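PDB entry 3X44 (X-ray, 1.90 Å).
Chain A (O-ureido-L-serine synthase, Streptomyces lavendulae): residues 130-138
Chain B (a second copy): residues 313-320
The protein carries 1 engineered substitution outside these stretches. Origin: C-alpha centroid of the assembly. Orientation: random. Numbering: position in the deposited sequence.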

# COMPACT_ATOMS: atom_id res chain seq x y z
N GLU A 130 12.79 -1.26 -40.86
CA GLU A 130 12.58 -0.66 -42.16
C GLU A 130 11.59 0.50 -42.09
O GLU A 130 11.79 1.54 -42.72
CB GLU A 130 12.09 -1.71 -43.16
CG GLU A 130 13.20 -2.63 -43.68
CD GLU A 130 12.68 -3.75 -44.58
OE1 GLU A 130 11.45 -3.82 -44.82
OE2 GLU A 130 13.51 -4.56 -45.05
N LEU A 131 10.52 0.32 -41.32
CA LEU A 131 9.50 1.36 -41.18
C LEU A 131 10.08 2.59 -40.50
O LEU A 131 9.79 3.72 -40.88
CB LEU A 131 8.33 0.86 -40.34
CG LEU A 131 7.51 -0.28 -40.94
CD1 LEU A 131 6.54 -0.82 -39.90
CD2 LEU A 131 6.77 0.23 -42.18
N ALA A 132 10.89 2.36 -39.47
CA ALA A 132 11.49 3.45 -38.73
C ALA A 132 12.39 4.28 -39.63
O ALA A 132 12.33 5.50 -39.62
CB ALA A 132 12.29 2.89 -37.55
N GLU A 133 13.23 3.60 -40.41
CA GLU A 133 14.16 4.29 -41.30
C GLU A 133 13.45 5.09 -42.38
O GLU A 133 13.93 6.14 -42.80
CB GLU A 133 15.09 3.28 -41.97
CG GLU A 133 15.78 2.34 -41.01
CD GLU A 133 16.73 1.41 -41.72
OE1 GLU A 133 16.96 0.29 -41.22
OE2 GLU A 133 17.26 1.82 -42.78
N LYS A 134 12.30 4.59 -42.81
CA LYS A 134 11.53 5.25 -43.84
C LYS A 134 10.75 6.45 -43.33
O LYS A 134 10.62 7.46 -44.02
CB LYS A 134 10.57 4.25 -44.49
CG LYS A 134 10.03 4.70 -45.84
CD LYS A 134 8.97 3.73 -46.35
CE LYS A 134 8.43 4.17 -47.70
NZ LYS A 134 7.53 3.14 -48.29
N TYR A 135 10.23 6.35 -42.11
CA TYR A 135 9.42 7.43 -41.55
C TYR A 135 9.99 8.16 -40.33
O TYR A 135 9.40 9.13 -39.87
CB TYR A 135 8.03 6.89 -41.23
CG TYR A 135 7.40 6.18 -42.41
CD1 TYR A 135 7.41 4.79 -42.51
CD2 TYR A 135 6.82 6.92 -43.45
CE1 TYR A 135 6.85 4.15 -43.61
CE2 TYR A 135 6.26 6.28 -44.55
CZ TYR A 135 6.28 4.90 -44.63
OH TYR A 135 5.72 4.27 -45.71
N GLY A 136 11.13 7.69 -39.83
CA GLY A 136 11.76 8.34 -38.68
C GLY A 136 11.17 8.02 -37.31
O GLY A 136 11.51 8.68 -36.33
N TRP A 137 10.31 7.02 -37.25
CA TRP A 137 9.68 6.63 -35.99
C TRP A 137 10.70 6.12 -34.98
O TRP A 137 11.77 5.64 -35.35
CB TRP A 137 8.64 5.56 -36.24
CG TRP A 137 7.61 5.96 -37.23
CD1 TRP A 137 7.26 7.23 -37.59
CD2 TRP A 137 6.75 5.08 -37.97
NE1 TRP A 137 6.24 7.20 -38.51
CE2 TRP A 137 5.91 5.90 -38.76
CE3 TRP A 137 6.62 3.69 -38.05
CZ2 TRP A 137 4.94 5.36 -39.61
CZ3 TRP A 137 5.65 3.16 -38.89
CH2 TRP A 137 4.82 4.00 -39.66
N PHE A 138 10.36 6.23 -33.69
CA PHE A 138 11.25 5.77 -32.62
C PHE A 138 11.08 4.26 -32.47
O PHE A 138 9.96 3.75 -32.51
CB PHE A 138 10.89 6.48 -31.31
CG PHE A 138 11.58 5.90 -30.10
CD1 PHE A 138 12.92 6.19 -29.84
CD2 PHE A 138 10.89 5.08 -29.21
CE1 PHE A 138 13.56 5.66 -28.71
CE2 PHE A 138 11.52 4.56 -28.09
CZ PHE A 138 12.85 4.85 -27.84
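Chain B, residues 313-320: AWLASLDT

The centre of this contact is apolar, and B:Leu315 and B:Leu318 supply much of it from chain B. The CD2 methyl of B:Leu315 lies 3.9 Å from CD2 of A:Leu131, 4.2 Å from CH2 of A:Trp137 and 4.4 Å from CE1 of A:Tyr135, so one branched side chain meets an aliphatic and two aromatic neighbours. Although its CA-to-CB bond points sideways, an m, t rotamer brings its end nearer to chain A. B:Leu318 points toward chain A and packs against two rings. CD1 of B:Leu318 sits over one face of A:Tyr135, 4.0 Å from the ring centroid and 20° off the normal, a CH-pi contact; the same CD1 meets the edge of A:Trp137 at 3.9 Å from CZ2. CB of B:Leu318 adds a contact of 3.7 Å to CE2 of A:Tyr135. Leucine suits such a place because its methyls can pack against a flat ring without any polar group to satisfy.

Both backbones are helical here. Chain B is helix from 313 to 319 and leaves helical geometry at B:Thr320; chain A is helix from 130 to 135, then turns at A:Gly136, whose positive phi of 79° is a conformation glycine adopts readily. The two helices run in nearly the same direction, with a crossing angle of 28°, but their axes come no closer than 12.4 Å. Large side chains fill that gap: the CA atoms of A:Leu131 and B:Leu315 are 9.3 Å apart, those of A:Tyr135 and B:Leu318 8.7 Å.

Beyond the turn, A:Trp137 reaches back toward chain B and meets B:Trp314. Their six-membered rings are near parallel, at 17°, yet slid apart with centroids 5.6 Å from each other, so they barely overlap; the closest approach is 3.6 Å, from CZ2 of A:Trp137 to CH2 of B:Trp314. The broad indole gives A:Trp137 enough surface to touch both leucines as well.

Toward the C-terminal end of the chain B helix the contact becomes polar. A:Tyr135 serves both regions: its ring packs against leucine, while its OH donates a hydrogen bond of 2.7 Å to OD1 of B:Asp319. The other carboxylate oxygen of B:Asp319, OD2, accepts a hydrogen bond of 2.8 Å from NZ of A:Lys134 within a salt bridge. Lysine suits this outer position, since its fully extended chain, t at all four angles, carries the charge out to the carboxylate. B:Asp319 thus engages both donors, although it is exposed and poorly ordered.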

# COMPACT_ATOMS: atom_id res chain seq x y z
N ALA B 313 -3.18 0.14 -46.08
CA ALA B 313 -3.72 1.37 -46.66
C ALA B 313 -3.13 2.60 -45.99
O ALA B 313 -2.71 3.54 -46.67
CB ALA B 313 -5.24 1.38 -46.52
N TRP B 314 -3.09 2.59 -44.67
CA TRP B 314 -2.53 3.72 -43.94
C TRP B 314 -1.08 3.94 -44.36
O TRP B 314 -0.68 5.06 -44.67
CB TRP B 314 -2.60 3.47 -42.43
CG TRP B 314 -1.98 4.57 -41.63
CD1 TRP B 314 -2.41 5.86 -41.53
CD2 TRP B 314 -0.80 4.47 -40.82
NE1 TRP B 314 -1.57 6.58 -40.70
CE2 TRP B 314 -0.58 5.75 -40.25
CE3 TRP B 314 0.09 3.44 -40.51
CZ2 TRP B 314 0.50 6.02 -39.40
CZ3 TRP B 314 1.16 3.70 -39.66
CH2 TRP B 314 1.36 4.98 -39.12
N LEU B 315 -0.30 2.86 -44.37
CA LEU B 315 1.10 2.93 -44.75
C LEU B 315 1.27 3.57 -46.12
O LEU B 315 2.18 4.38 -46.34
CB LEU B 315 1.72 1.53 -44.76
CG LEU B 315 2.07 0.96 -43.39
CD1 LEU B 315 2.46 -0.50 -43.53
CD2 LEU B 315 3.21 1.76 -42.78
N ALA B 316 0.40 3.20 -47.05
CA ALA B 316 0.45 3.76 -48.39
C ALA B 316 0.07 5.24 -48.34
O ALA B 316 0.68 6.07 -49.00
CB ALA B 316 -0.50 2.99 -49.31
N SER B 317 -0.95 5.55 -47.54
CA SER B 317 -1.41 6.92 -47.40
C SER B 317 -0.29 7.86 -46.98
O SER B 317 -0.38 9.07 -47.16
CB SER B 317 -2.54 6.98 -46.36
OG SER B 317 -3.76 7.35 -46.96
N LEU B 318 0.77 7.29 -46.41
CA LEU B 318 1.91 8.07 -45.95
C LEU B 318 2.83 8.51 -47.09
O LEU B 318 3.13 9.69 -47.24
CB LEU B 318 2.72 7.27 -44.93
CG LEU B 318 1.98 6.80 -43.67
CD1 LEU B 318 2.86 5.84 -42.89
CD2 LEU B 318 1.60 8.00 -42.82
N ASP B 319 3.26 7.54 -47.90
CA ASP B 319 4.15 7.82 -49.02
C ASP B 319 3.65 8.96 -49.91
O ASP B 319 4.41 9.84 -50.30
CB ASP B 319 4.33 6.56 -49.87
CG ASP B 319 5.14 5.50 -49.16
OD1 ASP B 319 4.67 4.98 -48.13
OD2 ASP B 319 6.25 5.18 -49.65
N THR B 320 2.35 8.94 -50.21
CA THR B 320 1.73 9.95 -51.05
C THR B 320 1.62 11.31 -50.36
O THR B 320 2.38 11.63 -49.44
CB THR B 320 0.32 9.52 -51.49
OG1 THR B 320 -0.47 9.21 -50.33
CG2 THR B 320 0.40 8.29 -52.39